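Local coordinates for protein Alp7A (Bacillus subtilis, PDB 5EC0) that binds adenine nucleotide and, as an actin-like protein, probably forms filaments that hydrolyse it and segregate plasmid DNA, at residues E123-M128 with E173-R178; S4-D9 with N17-Y22; K275-R280 with K288-D293. All blocks are in the same frame, centred on the assembly; numbering follows the deposited sequence.

Contact 1: residues E123-M128 with E173-R178; sequences EYFQTM and EDAACR
Glu-123 and Glu-173 lie side by side and point the same way, CG of Glu-123 standing 4.0 Å from OE1 of Glu-173. The like charges are probably eased by Lys-380, which forms a salt bridge with Glu-123. At Tyr-124, CG is anti to the backbone N (chi1 -166°) and the ring runs alongside Asp-174, whose OD2 sits in the ring plane, 3.7 Å from CD1. Farther along, the Tyr-124 hydroxyl meets CB of Ala-176 and takes a weak, bent hydrogen bond from Arg-178 NH2 (2.9 Å). Phe-125 turns its side chain to the other face, where its ring stacks on Phe-151, while its backbone bonds in both directions, N to Asp-174 O and O to Ala-176 N. Gln-126 returns to the tyrosine's face. Its chain is extended, and OE1 is gripped side-on by two nitrogens of Arg-178, NE at 2.7 Å and NH2 at 3.0 Å, the oxygen lying near the guanidinium plane. An alanine in place of Arg-178 removes both donors from Gln-126 OE1 and the weak one from the Tyr-124 hydroxyl, and would probably leave the amide oxygen short of partners and less firmly fixed. Thr-127 carries on the ladder, N to Ala-176 O and O from Arg-178 N, and its OG1 bonds Val-8 O on strand 2-10. Cys-177 SG rests 3.5 Å from Met-128 CA. The result is a parallel pair of neighbouring strands in the large mixed sheet of an actin-like domain, with strand 2-10 on the far side of 123-128.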
ATOM      1  N   GLU A 123      -1.314 -20.099   6.382  1.00 33.91           N
ATOM      2  CA  GLU A 123      -2.670 -20.495   6.780  1.00 39.10           C
ATOM      3  C   GLU A 123      -3.704 -19.554   6.189  1.00 35.27           C
ATOM      4  O   GLU A 123      -4.731 -19.992   5.688  1.00 35.84           O
ATOM      5  CB  GLU A 123      -2.804 -20.522   8.300  1.00 40.06           C
ATOM      6  CG  GLU A 123      -1.891 -21.534   8.963  1.00 46.62           C
ATOM      7  CD  GLU A 123      -2.142 -21.658  10.454  1.00 55.93           C
ATOM      8  OE1 GLU A 123      -3.273 -21.369  10.897  1.00 63.15           O
ATOM      9  OE2 GLU A 123      -1.208 -22.047  11.179  1.00 60.60           O
ATOM     10  N   TYR A 124      -3.400 -18.260   6.222  1.00 28.43           N
ATOM     11  CA  TYR A 124      -4.350 -17.240   5.818  1.00 27.27           C
ATOM     12  C   TYR A 124      -3.650 -16.095   5.083  1.00 26.18           C
ATOM     13  O   TYR A 124      -2.907 -15.325   5.687  1.00 29.89           O
ATOM     14  CB  TYR A 124      -5.101 -16.712   7.046  1.00 22.60           C
ATOM     15  CG  TYR A 124      -6.329 -15.908   6.706  1.00 31.61           C
ATOM     16  CD1 TYR A 124      -7.419 -16.507   6.075  1.00 33.55           C
ATOM     17  CD2 TYR A 124      -6.420 -14.553   7.035  1.00 25.95           C
ATOM     18  CE1 TYR A 124      -8.570 -15.783   5.765  1.00 36.76           C
ATOM     19  CE2 TYR A 124      -7.569 -13.815   6.724  1.00 33.17           C
ATOM     20  CZ  TYR A 124      -8.635 -14.435   6.088  1.00 35.32           C
ATOM     21  OH  TYR A 124      -9.767 -13.719   5.785  1.00 32.62           O
ATOM     22  N   PHE A 125      -3.862 -16.031   3.772  1.00 22.71           N
ATOM     23  CA  PHE A 125      -3.335 -14.959   2.934  1.00 25.13           C
ATOM     24  C   PHE A 125      -4.452 -13.970   2.683  1.00 28.44           C
ATOM     25  O   PHE A 125      -5.592 -14.364   2.403  1.00 25.12           O
ATOM     26  CB  PHE A 125      -2.794 -15.507   1.602  1.00 24.32           C
ATOM     27  CG  PHE A 125      -2.322 -14.437   0.628  1.00 24.49           C
ATOM     28  CD1 PHE A 125      -3.201 -13.845  -0.272  1.00 21.09           C
ATOM     29  CD2 PHE A 125      -0.980 -14.046   0.596  1.00 23.48           C
ATOM     30  CE1 PHE A 125      -2.764 -12.876  -1.163  1.00 19.58           C
ATOM     31  CE2 PHE A 125      -0.539 -13.078  -0.291  1.00 21.04           C
ATOM     32  CZ  PHE A 125      -1.420 -12.495  -1.166  1.00 19.68           C
ATOM     33  N   GLN A 126      -4.124 -12.686   2.749  1.00 23.20           N
ATOM     34  CA  GLN A 126      -5.122 -11.674   2.525  1.00 25.85           C
ATOM     35  C   GLN A 126      -4.511 -10.514   1.746  1.00 24.46           C
ATOM     36  O   GLN A 126      -3.392 -10.048   2.037  1.00 19.90           O
ATOM     37  CB  GLN A 126      -5.700 -11.213   3.868  1.00 32.79           C
ATOM     38  CG  GLN A 126      -7.094 -10.709   3.812  1.00 36.35           C
ATOM     39  CD  GLN A 126      -7.648 -10.335   5.178  1.00 33.71           C
ATOM     40  OE1 GLN A 126      -8.863 -10.299   5.360  1.00 33.41           O
ATOM     41  NE2 GLN A 126      -6.761 -10.034   6.136  1.00 21.26           N
ATOM     42  N   THR A 127      -5.234 -10.076   0.729  1.00 21.03           N
ATOM     43  CA  THR A 127      -4.871  -8.867   0.008  1.00 20.45           C
ATOM     44  C   THR A 127      -6.165  -8.090  -0.285  1.00 24.56           C
ATOM     45  O   THR A 127      -7.177  -8.261   0.422  1.00 22.07           O
ATOM     46  CB  THR A 127      -4.046  -9.182  -1.281  1.00 20.29           C
ATOM     47  OG1 THR A 127      -3.594  -7.961  -1.870  1.00 22.17           O
ATOM     48  CG2 THR A 127      -4.845 -10.006  -2.318  1.00 20.35           C
ATOM     49  N   MET A 128      -6.141  -7.218  -1.285  1.00 26.64           N
ATOM     50  CA  MET A 128      -7.307  -6.386  -1.573  1.00 28.48           C
ATOM     51  C   MET A 128      -7.214  -5.850  -2.997  1.00 28.70           C
ATOM     52  O   MET A 128      -6.177  -5.992  -3.641  1.00 32.69           O
ATOM     53  CB  MET A 128      -7.424  -5.236  -0.551  1.00 27.16           C
ATOM     54  CG  MET A 128      -6.086  -4.634  -0.169  1.00 32.18           C
ATOM     55  SD  MET A 128      -6.088  -3.452   1.200  1.00 31.29           S
ATOM     56  CE  MET A 128      -4.330  -3.281   1.446  1.00 48.19           C
ATOM     57  N   GLU A 173      -3.056 -22.044   2.217  1.00 30.66           N
ATOM     58  CA  GLU A 173      -4.185 -22.872   2.625  1.00 31.82           C
ATOM     59  C   GLU A 173      -5.523 -22.175   2.408  1.00 36.09           C
ATOM     60  O   GLU A 173      -6.474 -22.778   1.918  1.00 35.49           O
ATOM     61  CB  GLU A 173      -4.046 -23.269   4.097  1.00 35.23           C
ATOM     62  CG  GLU A 173      -2.715 -23.951   4.442  1.00 43.90           C
ATOM     63  CD  GLU A 173      -2.692 -24.518   5.855  1.00 51.03           C
ATOM     64  OE1 GLU A 173      -3.632 -24.237   6.638  1.00 54.32           O
ATOM     65  OE2 GLU A 173      -1.738 -25.256   6.178  1.00 55.05           O
ATOM     66  N   ASP A 174      -5.591 -20.904   2.787  1.00 35.44           N
ATOM     67  CA  ASP A 174      -6.813 -20.125   2.669  1.00 35.83           C
ATOM     68  C   ASP A 174      -6.475 -18.703   2.240  1.00 37.29           C
ATOM     69  O   ASP A 174      -5.477 -18.143   2.683  1.00 28.63           O
ATOM     70  CB  ASP A 174      -7.568 -20.122   3.997  1.00 42.93           C
ATOM     71  CG  ASP A 174      -8.986 -19.644   3.857  1.00 54.94           C
ATOM     72  OD1 ASP A 174      -9.503 -19.652   2.715  1.00 63.06           O
ATOM     73  OD2 ASP A 174      -9.586 -19.270   4.889  1.00 56.99           O
ATOM     74  N   ALA A 175      -7.309 -18.112   1.389  1.00 40.15           N
ATOM     75  CA  ALA A 175      -7.029 -16.774   0.883  1.00 32.39           C
ATOM     76  C   ALA A 175      -8.303 -15.928   0.764  1.00 30.70           C
ATOM     77  O   ALA A 175      -9.373 -16.456   0.517  1.00 32.48           O
ATOM     78  CB  ALA A 175      -6.316 -16.864  -0.468  1.00 30.03           C
ATOM     79  N   ALA A 176      -8.180 -14.617   0.963  1.00 32.06           N
ATOM     80  CA  ALA A 176      -9.313 -13.712   0.792  1.00 31.60           C
ATOM     81  C   ALA A 176      -8.852 -12.359   0.232  1.00 27.92           C
ATOM     82  O   ALA A 176      -7.695 -11.955   0.387  1.00 31.27           O
ATOM     83  CB  ALA A 176     -10.069 -13.527   2.113  1.00 19.87           C
ATOM     84  N   CYS A 177      -9.767 -11.671  -0.436  1.00 24.19           N
ATOM     85  CA  CYS A 177      -9.466 -10.376  -1.039  1.00 24.22           C
ATOM     86  C   CYS A 177     -10.522  -9.351  -0.615  1.00 31.85           C
ATOM     87  O   CYS A 177     -11.708  -9.566  -0.850  1.00 26.97           O
ATOM     88  CB  CYS A 177      -9.414 -10.487  -2.553  1.00 19.15           C
ATOM     89  SG  CYS A 177      -9.001  -8.934  -3.334  1.00 24.92           S
ATOM     90  N   ARG A 178     -10.082  -8.266   0.026  1.00 27.30           N
ATOM     91  CA  ARG A 178     -10.970  -7.219   0.518  1.00 24.10           C
ATOM     92  C   ARG A 178     -10.999  -6.033  -0.451  1.00 24.56           C
ATOM     93  O   ARG A 178     -10.453  -6.112  -1.542  1.00 24.75           O
ATOM     94  CB  ARG A 178     -10.525  -6.745   1.908  1.00 26.89           C
ATOM     95  CG  ARG A 178     -10.303  -7.859   2.908  1.00 24.59           C
ATOM     96  CD  ARG A 178     -11.528  -8.790   3.087  1.00 21.42           C
ATOM     97  NE  ARG A 178     -11.169  -9.831   4.044  1.00 27.79           N
ATOM     98  CZ  ARG A 178     -12.024 -10.561   4.749  1.00 30.85           C
ATOM     99  NH1 ARG A 178     -13.326 -10.391   4.604  1.00 29.48           N
ATOM    100  NH2 ARG A 178     -11.564 -11.466   5.601  1.00 27.15           N
TER

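Contact 2: residues S4-D9 with N17-Y22; sequences SRMNVD and NLIDGY
Met-6 with Ile-19, Asn-7 with Leu-18 and Val-8 with Asn-17 are the rungs of an antiparallel beta hairpin, formed by the first two strands of the actin-like fold. Asn-7 and Leu-18 make the hydrogen-bonded pair, Asn-7 N to Leu-18 O at 3.0 Å. The return bond, Leu-18 N to Asn-7 O, is 2.8 Å. The other two pairs are non-hydrogen-bonded, and by the alternation of the strands their side chains share one face: Met-6 and Ile-19 run alongside each other, CG to CG1 at 4.1 Å, and Val-8 CG2 touches CB of Asn-17. Beyond the rungs, Asp-20 N bonds Arg-5 O almost straight. Asp-20 then turns its carboxylate to the backbone N-H groups at the start of the first strand, CG lying beside its own N (chi1 -72°). OD1 is held by two backbone donors, Ser-4 N on its syn lone pair at 2.9 Å and Arg-5 N nearly along the C-O axis at 3.0 Å. A water gives a hydrogen to OD2 and bonds Ser-4 OG as well. The chain leaves through a type I' turn from Ile-19 to Tyr-22, with Asp-20 and Gly-21 both at positive phi. Around the hairpin, strand 119-129 borders 4-9 while strand 22-33 borders 17-19; helix 95-112 packs on Met-6 and Ile-19, and helix 364-386 takes the Asn-7 and Leu-18 face, where Arg-5 forms a salt bridge with Glu-370 and bonds Gln-377.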
ATOM      1  N   SER A   4       1.222 -17.863   9.877  1.00 35.91           N
ATOM      2  CA  SER A   4      -0.181 -17.852  10.279  1.00 33.34           C
ATOM      3  C   SER A   4      -1.002 -16.848   9.477  1.00 37.79           C
ATOM      4  O   SER A   4      -2.094 -17.167   9.006  1.00 42.87           O
ATOM      5  CB  SER A   4      -0.313 -17.542  11.773  1.00 28.24           C
ATOM      6  OG  SER A   4       0.338 -18.530  12.541  1.00 44.54           O
ATOM      7  N   ARG A   5      -0.483 -15.629   9.345  1.00 30.30           N
ATOM      8  CA  ARG A   5      -1.203 -14.543   8.685  1.00 26.18           C
ATOM      9  C   ARG A   5      -0.285 -13.803   7.726  1.00 27.92           C
ATOM     10  O   ARG A   5       0.812 -13.371   8.104  1.00 30.90           O
ATOM     11  CB  ARG A   5      -1.770 -13.545   9.713  1.00 28.69           C
ATOM     12  CG  ARG A   5      -2.648 -14.164  10.812  1.00 38.00           C
ATOM     13  CD  ARG A   5      -3.115 -13.116  11.845  1.00 37.79           C
ATOM     14  NE  ARG A   5      -2.053 -12.153  12.166  1.00 39.33           N
ATOM     15  CZ  ARG A   5      -1.061 -12.385  13.020  1.00 33.62           C
ATOM     16  NH1 ARG A   5      -0.995 -13.543  13.650  1.00 36.45           N
ATOM     17  NH2 ARG A   5      -0.131 -11.463  13.237  1.00 35.67           N
ATOM     18  N   MET A   6      -0.714 -13.658   6.483  1.00 26.54           N
ATOM     19  CA  MET A   6       0.025 -12.805   5.570  1.00 24.57           C
ATOM     20  C   MET A   6      -0.912 -11.852   4.838  1.00 26.38           C
ATOM     21  O   MET A   6      -1.816 -12.275   4.120  1.00 29.59           O
ATOM     22  CB  MET A   6       0.823 -13.630   4.567  1.00 20.47           C
ATOM     23  CG  MET A   6       1.518 -12.761   3.532  1.00 19.88           C
ATOM     24  SD  MET A   6       2.691 -13.724   2.600  1.00 28.84           S
ATOM     25  CE  MET A   6       3.420 -12.467   1.548  1.00 20.25           C
ATOM     26  N   ASN A   7      -0.663 -10.564   5.041  1.00 25.63           N
ATOM     27  CA  ASN A   7      -1.485  -9.485   4.526  1.00 22.87           C
ATOM     28  C   ASN A   7      -0.696  -8.612   3.565  1.00 22.74           C
ATOM     29  O   ASN A   7       0.389  -8.156   3.892  1.00 21.94           O
ATOM     30  CB  ASN A   7      -2.025  -8.655   5.685  1.00 23.70           C
ATOM     31  CG  ASN A   7      -2.946  -9.465   6.587  1.00 25.55           C
ATOM     32  OD1 ASN A   7      -3.913 -10.087   6.123  1.00 23.62           O
ATOM     33  ND2 ASN A   7      -2.650  -9.468   7.873  1.00 23.39           N
ATOM     34  N   VAL A   8      -1.240  -8.376   2.383  1.00 20.73           N
ATOM     35  CA  VAL A   8      -0.471  -7.722   1.321  1.00 19.82           C
ATOM     36  C   VAL A   8      -1.253  -6.556   0.753  1.00 27.46           C
ATOM     37  O   VAL A   8      -2.439  -6.694   0.444  1.00 27.90           O
ATOM     38  CB  VAL A   8      -0.118  -8.719   0.184  1.00 24.63           C
ATOM     39  CG1 VAL A   8       0.479  -8.015  -0.980  1.00 23.91           C
ATOM     40  CG2 VAL A   8       0.844  -9.794   0.699  1.00 26.00           C
ATOM     41  N   ASP A   9      -0.581  -5.409   0.670  1.00 23.17           N
ATOM     42  CA  ASP A   9      -1.052  -4.225  -0.032  1.00 24.13           C
ATOM     43  C   ASP A   9      -0.225  -4.107  -1.316  1.00 25.61           C
ATOM     44  O   ASP A   9       0.949  -3.736  -1.260  1.00 27.63           O
ATOM     45  CB  ASP A   9      -0.884  -2.975   0.849  1.00 22.85           C
ATOM     46  CG  ASP A   9      -1.531  -1.718   0.252  1.00 32.25           C
ATOM     47  OD1 ASP A   9      -1.717  -1.626  -0.981  1.00 30.24           O
ATOM     48  OD2 ASP A   9      -1.846  -0.800   1.041  1.00 36.74           O
ATOM     49  N   ASN A  17       3.675  -5.534   3.116  1.00 31.26           N
ATOM     50  CA  ASN A  17       2.996  -6.720   3.574  1.00 24.88           C
ATOM     51  C   ASN A  17       3.277  -6.891   5.081  1.00 27.62           C
ATOM     52  O   ASN A  17       4.326  -6.485   5.587  1.00 34.57           O
ATOM     53  CB  ASN A  17       3.472  -7.934   2.743  1.00 37.38           C
ATOM     54  CG  ASN A  17       4.910  -8.313   3.040  1.00 50.32           C
ATOM     55  OD1 ASN A  17       5.215  -8.801   4.128  1.00 60.48           O
ATOM     56  ND2 ASN A  17       5.802  -7.767   2.262  1.00 69.22           N
ATOM     57  N   LEU A  18       2.366  -7.527   5.793  1.00 28.89           N
ATOM     58  CA  LEU A  18       2.672  -7.951   7.147  1.00 25.80           C
ATOM     59  C   LEU A  18       2.659  -9.471   7.209  1.00 29.62           C
ATOM     60  O   LEU A  18       1.676 -10.119   6.820  1.00 30.84           O
ATOM     61  CB  LEU A  18       1.665  -7.376   8.146  1.00 25.66           C
ATOM     62  CG  LEU A  18       1.592  -5.882   8.443  1.00 26.43           C
ATOM     63  CD1 LEU A  18       0.225  -5.537   9.066  1.00 22.39           C
ATOM     64  CD2 LEU A  18       2.708  -5.536   9.404  1.00 22.23           C
ATOM     65  N   ILE A  19       3.751 -10.041   7.686  1.00 32.23           N
ATOM     66  CA  ILE A  19       3.856 -11.487   7.804  1.00 28.96           C
ATOM     67  C   ILE A  19       4.047 -11.833   9.258  1.00 28.48           C
ATOM     68  O   ILE A  19       5.077 -11.511   9.836  1.00 29.02           O
ATOM     69  CB  ILE A  19       5.020 -12.043   6.973  1.00 28.28           C
ATOM     70  CG1 ILE A  19       4.872 -11.602   5.510  1.00 27.53           C
ATOM     71  CG2 ILE A  19       5.060 -13.537   7.075  1.00 24.04           C
ATOM     72  CD1 ILE A  19       6.075 -11.900   4.650  1.00 28.10           C
ATOM     73  N   ASP A  20       3.044 -12.505   9.824  1.00 36.85           N
ATOM     74  CA  ASP A  20       2.914 -12.732  11.267  1.00 34.65           C
ATOM     75  C   ASP A  20       3.293 -11.490  12.065  1.00 33.97           C
ATOM     76  O   ASP A  20       4.057 -11.572  13.019  1.00 30.87           O
ATOM     77  CB  ASP A  20       3.754 -13.935  11.714  1.00 31.17           C
ATOM     78  CG  ASP A  20       3.170 -15.267  11.247  1.00 35.65           C
ATOM     79  OD1 ASP A  20       1.943 -15.327  11.013  1.00 28.94           O
ATOM     80  OD2 ASP A  20       3.938 -16.251  11.113  1.00 40.29           O
ATOM     81  N   GLY A  21       2.760 -10.338  11.651  1.00 37.95           N
ATOM     82  CA  GLY A  21       2.997  -9.083  12.348  1.00 33.26           C
ATOM     83  C   GLY A  21       4.309  -8.408  11.993  1.00 35.67           C
ATOM     84  O   GLY A  21       4.618  -7.331  12.498  1.00 42.29           O
ATOM     85  N   TYR A  22       5.087  -9.030  11.119  1.00 30.23           N
ATOM     86  CA  TYR A  22       6.340  -8.429  10.698  1.00 26.55           C
ATOM     87  C   TYR A  22       6.164  -7.627   9.410  1.00 32.24           C
ATOM     88  O   TYR A  22       5.733  -8.153   8.367  1.00 22.32           O
ATOM     89  CB  TYR A  22       7.412  -9.505  10.515  1.00 36.53           C
ATOM     90  CG  TYR A  22       8.768  -8.965  10.111  1.00 45.37           C
ATOM     91  CD1 TYR A  22       9.617  -8.382  11.041  1.00 45.11           C
ATOM     92  CD2 TYR A  22       9.194  -9.036   8.792  1.00 49.14           C
ATOM     93  CE1 TYR A  22      10.867  -7.886  10.663  1.00 49.92           C
ATOM     94  CE2 TYR A  22      10.436  -8.552   8.408  1.00 51.22           C
ATOM     95  CZ  TYR A  22      11.266  -7.978   9.344  1.00 51.47           C
ATOM     96  OH  TYR A  22      12.491  -7.499   8.945  1.00 57.26           O
TER
HETATM   97  O   HOH W   1       3.080 -18.686  12.700  1.00 45.98           O

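Contact 3: residues K275-R280 with K288-D293; sequences KTKMER and KFDLTD
A small two-stranded antiparallel hairpin, leading straight into helix 292-313, brings Met-278 to Arg-280 against Phe-289 to Thr-292. Arg-280 N gives a straight hydrogen bond to Phe-289 O (3.0 Å), and the return bond from Phe-289 N to Arg-280 O is weak; that same carbonyl oxygen also lies at the edge of the Phe-289 ring. One step back, Leu-291 N bonds Met-278 O at 2.9 Å. Thr-292 then reaches across with its hydroxyl. OG1, set beside its own backbone N (chi1 -50°), accepts from Met-278 N at 2.6 Å with an almost linear N-H (176°), and donates to Asp-290 OD1. OD1 also takes the backbone N of Thr-292 at 2.8 Å, an Asx turn that leads the strand into the helix, with Leu-291 at the N-cap position. One carboxylate oxygen is thus shared by two donors of Thr-292, while the threonine hydroxyl passes the link on to the other strand. The second oxygen, OD2, faces the aliphatic chain of Lys-277, which crosses Asp-290 at about a right angle and brings CE to 3.2 Å. On this same face, Glu-279 OE1 and Lys-288 NZ make a salt bridge at 3.5 Å. The other oxygen, OE2, lies against the lysine's methylenes. On the other face, CB of Arg-280 meets Leu-291 CD1 at 3.8 Å. The guanidinium of Arg-280 runs on to bond His-258 O, and helix 262-272 receives Met-278, Arg-280 and Leu-291 through Phe-268.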
ATOM      1  N   LYS A 275       9.441  18.666   8.699  1.00 72.84           N
ATOM      2  CA  LYS A 275      10.379  19.557   9.372  1.00 74.11           C
ATOM      3  C   LYS A 275      10.320  20.966   8.781  1.00 75.59           C
ATOM      4  O   LYS A 275       9.823  21.175   7.671  1.00 74.03           O
ATOM      5  CB  LYS A 275      11.808  19.004   9.334  1.00 75.29           C
ATOM      6  CG  LYS A 275      12.340  18.599   7.979  1.00 71.77           C
ATOM      7  CD  LYS A 275      13.758  18.050   8.130  1.00 74.88           C
ATOM      8  CE  LYS A 275      14.020  16.857   7.219  1.00 77.21           C
ATOM      9  NZ  LYS A 275      15.226  16.079   7.630  1.00 81.46           N
ATOM     10  N   THR A 276      10.816  21.927   9.554  1.00 76.47           N
ATOM     11  CA  THR A 276      10.681  23.345   9.242  1.00 74.69           C
ATOM     12  C   THR A 276      11.408  23.744   7.964  1.00 70.44           C
ATOM     13  O   THR A 276      10.949  24.610   7.219  1.00 70.86           O
ATOM     14  CB  THR A 276      11.215  24.211  10.395  1.00 80.42           C
ATOM     15  OG1 THR A 276      12.449  23.651  10.870  1.00 86.99           O
ATOM     16  CG2 THR A 276      10.215  24.251  11.539  1.00 76.75           C
ATOM     17  N   LYS A 277      12.550  23.116   7.723  1.00 66.47           N
ATOM     18  CA  LYS A 277      13.343  23.422   6.545  1.00 61.57           C
ATOM     19  C   LYS A 277      13.436  22.189   5.655  1.00 64.91           C
ATOM     20  O   LYS A 277      13.824  21.112   6.114  1.00 70.91           O
ATOM     21  CB  LYS A 277      14.741  23.908   6.949  1.00 61.54           C
ATOM     22  CG  LYS A 277      15.249  25.112   6.161  1.00 64.56           C
ATOM     23  CD  LYS A 277      16.584  25.626   6.703  1.00 66.37           C
ATOM     24  CE  LYS A 277      16.842  27.060   6.274  1.00 68.00           C
ATOM     25  NZ  LYS A 277      18.116  27.619   6.817  1.00 75.66           N
ATOM     26  N   MET A 278      13.063  22.338   4.389  1.00 62.32           N
ATOM     27  CA  MET A 278      13.216  21.252   3.429  1.00 59.36           C
ATOM     28  C   MET A 278      14.470  21.520   2.592  1.00 59.76           C
ATOM     29  O   MET A 278      14.444  22.281   1.617  1.00 55.52           O
ATOM     30  CB  MET A 278      11.967  21.112   2.560  1.00 43.10           C
ATOM     31  CG  MET A 278      10.696  20.966   3.379  1.00 41.31           C
ATOM     32  SD  MET A 278       9.194  20.584   2.441  1.00 50.65           S
ATOM     33  CE  MET A 278       9.673  19.046   1.652  1.00 40.11           C
ATOM     34  N   GLU A 279      15.572  20.899   3.002  1.00 61.85           N
ATOM     35  CA  GLU A 279      16.883  21.216   2.448  1.00 64.45           C
ATOM     36  C   GLU A 279      17.440  20.103   1.567  1.00 67.22           C
ATOM     37  O   GLU A 279      17.485  18.936   1.966  1.00 75.94           O
ATOM     38  CB  GLU A 279      17.866  21.528   3.574  1.00 63.74           C
ATOM     39  CG  GLU A 279      17.654  22.888   4.211  1.00 70.00           C
ATOM     40  CD  GLU A 279      18.946  23.505   4.725  1.00 79.44           C
ATOM     41  OE1 GLU A 279      19.403  23.106   5.816  1.00 83.92           O
ATOM     42  OE2 GLU A 279      19.499  24.395   4.044  1.00 80.52           O
ATOM     43  N   ARG A 280      17.854  20.493   0.365  1.00 64.05           N
ATOM     44  CA  ARG A 280      18.459  19.596  -0.609  1.00 72.18           C
ATOM     45  C   ARG A 280      19.983  19.665  -0.480  1.00 87.92           C
ATOM     46  O   ARG A 280      20.564  20.762  -0.425  1.00 95.48           O
ATOM     47  CB  ARG A 280      17.991  19.963  -2.026  1.00 71.93           C
ATOM     48  CG  ARG A 280      18.559  19.118  -3.161  1.00 72.11           C
ATOM     49  CD  ARG A 280      18.154  17.663  -3.028  1.00 71.73           C
ATOM     50  NE  ARG A 280      18.104  16.981  -4.320  1.00 72.19           N
ATOM     51  CZ  ARG A 280      17.861  15.680  -4.470  1.00 71.04           C
ATOM     52  NH1 ARG A 280      17.650  14.912  -3.406  1.00 64.19           N
ATOM     53  NH2 ARG A 280      17.830  15.145  -5.686  1.00 72.69           N
ATOM     54  N   LYS A 288      24.018  23.857   0.152  1.00 90.15           N
ATOM     55  CA  LYS A 288      22.643  23.854   0.618  1.00 85.22           C
ATOM     56  C   LYS A 288      21.624  24.745  -0.061  1.00 77.96           C
ATOM     57  O   LYS A 288      21.846  25.932  -0.268  1.00 79.55           O
ATOM     58  CB  LYS A 288      22.643  24.137   2.140  1.00 86.83           C
ATOM     59  CG  LYS A 288      22.931  25.529   2.744  1.00 91.22           C
ATOM     60  CD  LYS A 288      22.809  25.268   4.292  1.00102.10           C
ATOM     61  CE  LYS A 288      22.921  23.748   4.576  1.00112.62           C
ATOM     62  NZ  LYS A 288      22.926  23.269   5.994  1.00108.24           N
ATOM     63  N   PHE A 289      20.482  24.129  -0.377  1.00 69.54           N
ATOM     64  CA  PHE A 289      19.369  24.733  -1.120  1.00 66.15           C
ATOM     65  C   PHE A 289      18.061  24.545  -0.364  1.00 62.83           C
ATOM     66  O   PHE A 289      17.532  23.438  -0.278  1.00 63.21           O
ATOM     67  CB  PHE A 289      19.286  24.115  -2.529  1.00 62.49           C
ATOM     68  CG  PHE A 289      20.574  24.215  -3.296  1.00 69.84           C
ATOM     69  CD1 PHE A 289      21.537  23.223  -3.185  1.00 70.93           C
ATOM     70  CD2 PHE A 289      20.848  25.327  -4.087  1.00 75.76           C
ATOM     71  CE1 PHE A 289      22.737  23.311  -3.872  1.00 74.35           C
ATOM     72  CE2 PHE A 289      22.054  25.427  -4.775  1.00 78.76           C
ATOM     73  CZ  PHE A 289      22.998  24.416  -4.668  1.00 78.37           C
ATOM     74  N   ASP A 290      17.563  25.636   0.206  1.00 62.52           N
ATOM     75  CA  ASP A 290      16.272  25.631   0.885  1.00 63.45           C
ATOM     76  C   ASP A 290      15.163  25.624  -0.163  1.00 61.56           C
ATOM     77  O   ASP A 290      14.989  26.594  -0.900  1.00 62.40           O
ATOM     78  CB  ASP A 290      16.128  26.842   1.822  1.00 65.04           C
ATOM     79  CG  ASP A 290      14.893  26.757   2.720  1.00 69.31           C
ATOM     80  OD1 ASP A 290      13.919  26.073   2.353  1.00 66.90           O
ATOM     81  OD2 ASP A 290      14.882  27.398   3.792  1.00 72.00           O
ATOM     82  N   LEU A 291      14.431  24.517  -0.232  1.00 55.95           N
ATOM     83  CA  LEU A 291      13.370  24.360  -1.215  1.00 52.25           C
ATOM     84  C   LEU A 291      11.993  24.442  -0.560  1.00 50.64           C
ATOM     85  O   LEU A 291      10.996  24.176  -1.212  1.00 44.58           O
ATOM     86  CB  LEU A 291      13.516  23.023  -1.953  1.00 48.89           C
ATOM     87  CG  LEU A 291      14.765  22.823  -2.815  1.00 49.36           C
ATOM     88  CD1 LEU A 291      14.760  21.455  -3.484  1.00 48.66           C
ATOM     89  CD2 LEU A 291      14.865  23.911  -3.852  1.00 52.46           C
ATOM     90  N   THR A 292      11.953  24.815   0.719  1.00 46.23           N
ATOM     91  CA  THR A 292      10.732  24.740   1.529  1.00 51.74           C
ATOM     92  C   THR A 292       9.540  25.498   0.962  1.00 50.94           C
ATOM     93  O   THR A 292       8.451  24.937   0.837  1.00 57.12           O
ATOM     94  CB  THR A 292      10.960  25.271   2.961  1.00 52.19           C
ATOM     95  OG1 THR A 292      12.128  24.660   3.532  1.00 59.02           O
ATOM     96  CG2 THR A 292       9.744  24.972   3.833  1.00 47.12           C
ATOM     97  N   ASP A 293       9.741  26.773   0.650  1.00 48.04           N
ATOM     98  CA  ASP A 293       8.662  27.622   0.141  1.00 51.03           C
ATOM     99  C   ASP A 293       8.046  27.056  -1.135  1.00 51.20           C
ATOM    100  O   ASP A 293       6.820  27.027  -1.282  1.00 44.56           O
ATOM    101  CB  ASP A 293       9.160  29.051  -0.136  1.00 52.09           C
ATOM    102  CG  ASP A 293       9.369  29.866   1.129  1.00 52.40           C
ATOM    103  OD1 ASP A 293       8.840  29.482   2.202  1.00 50.72           O
ATOM    104  OD2 ASP A 293      10.057  30.912   1.036  1.00 54.75           O
TER

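Contacts 1 and 2 are parts of one sheet. Their centres lie 10 Å apart, and strands 119-129 and 2-10 are neighbours, joined by probable hydrogen bonds from Gln-126 N to Met-6 O and from Val-8 N to Gln-126 O, both 2.7 Å. Both run toward the nucleotide: the side chain of Met-128 is about 9 Å from ADP and about 7 Å from the magnesium ion, and the hairpin of contact 2 carries the ADP-binding Asn-12 and Ser-13 between its strands. Contact 3 lies on the opposite side of the chain's centre, about 26 Å from contact 1 between nearest atoms, yet the side chain of its Met-278 is about 10 Å from the same ADP.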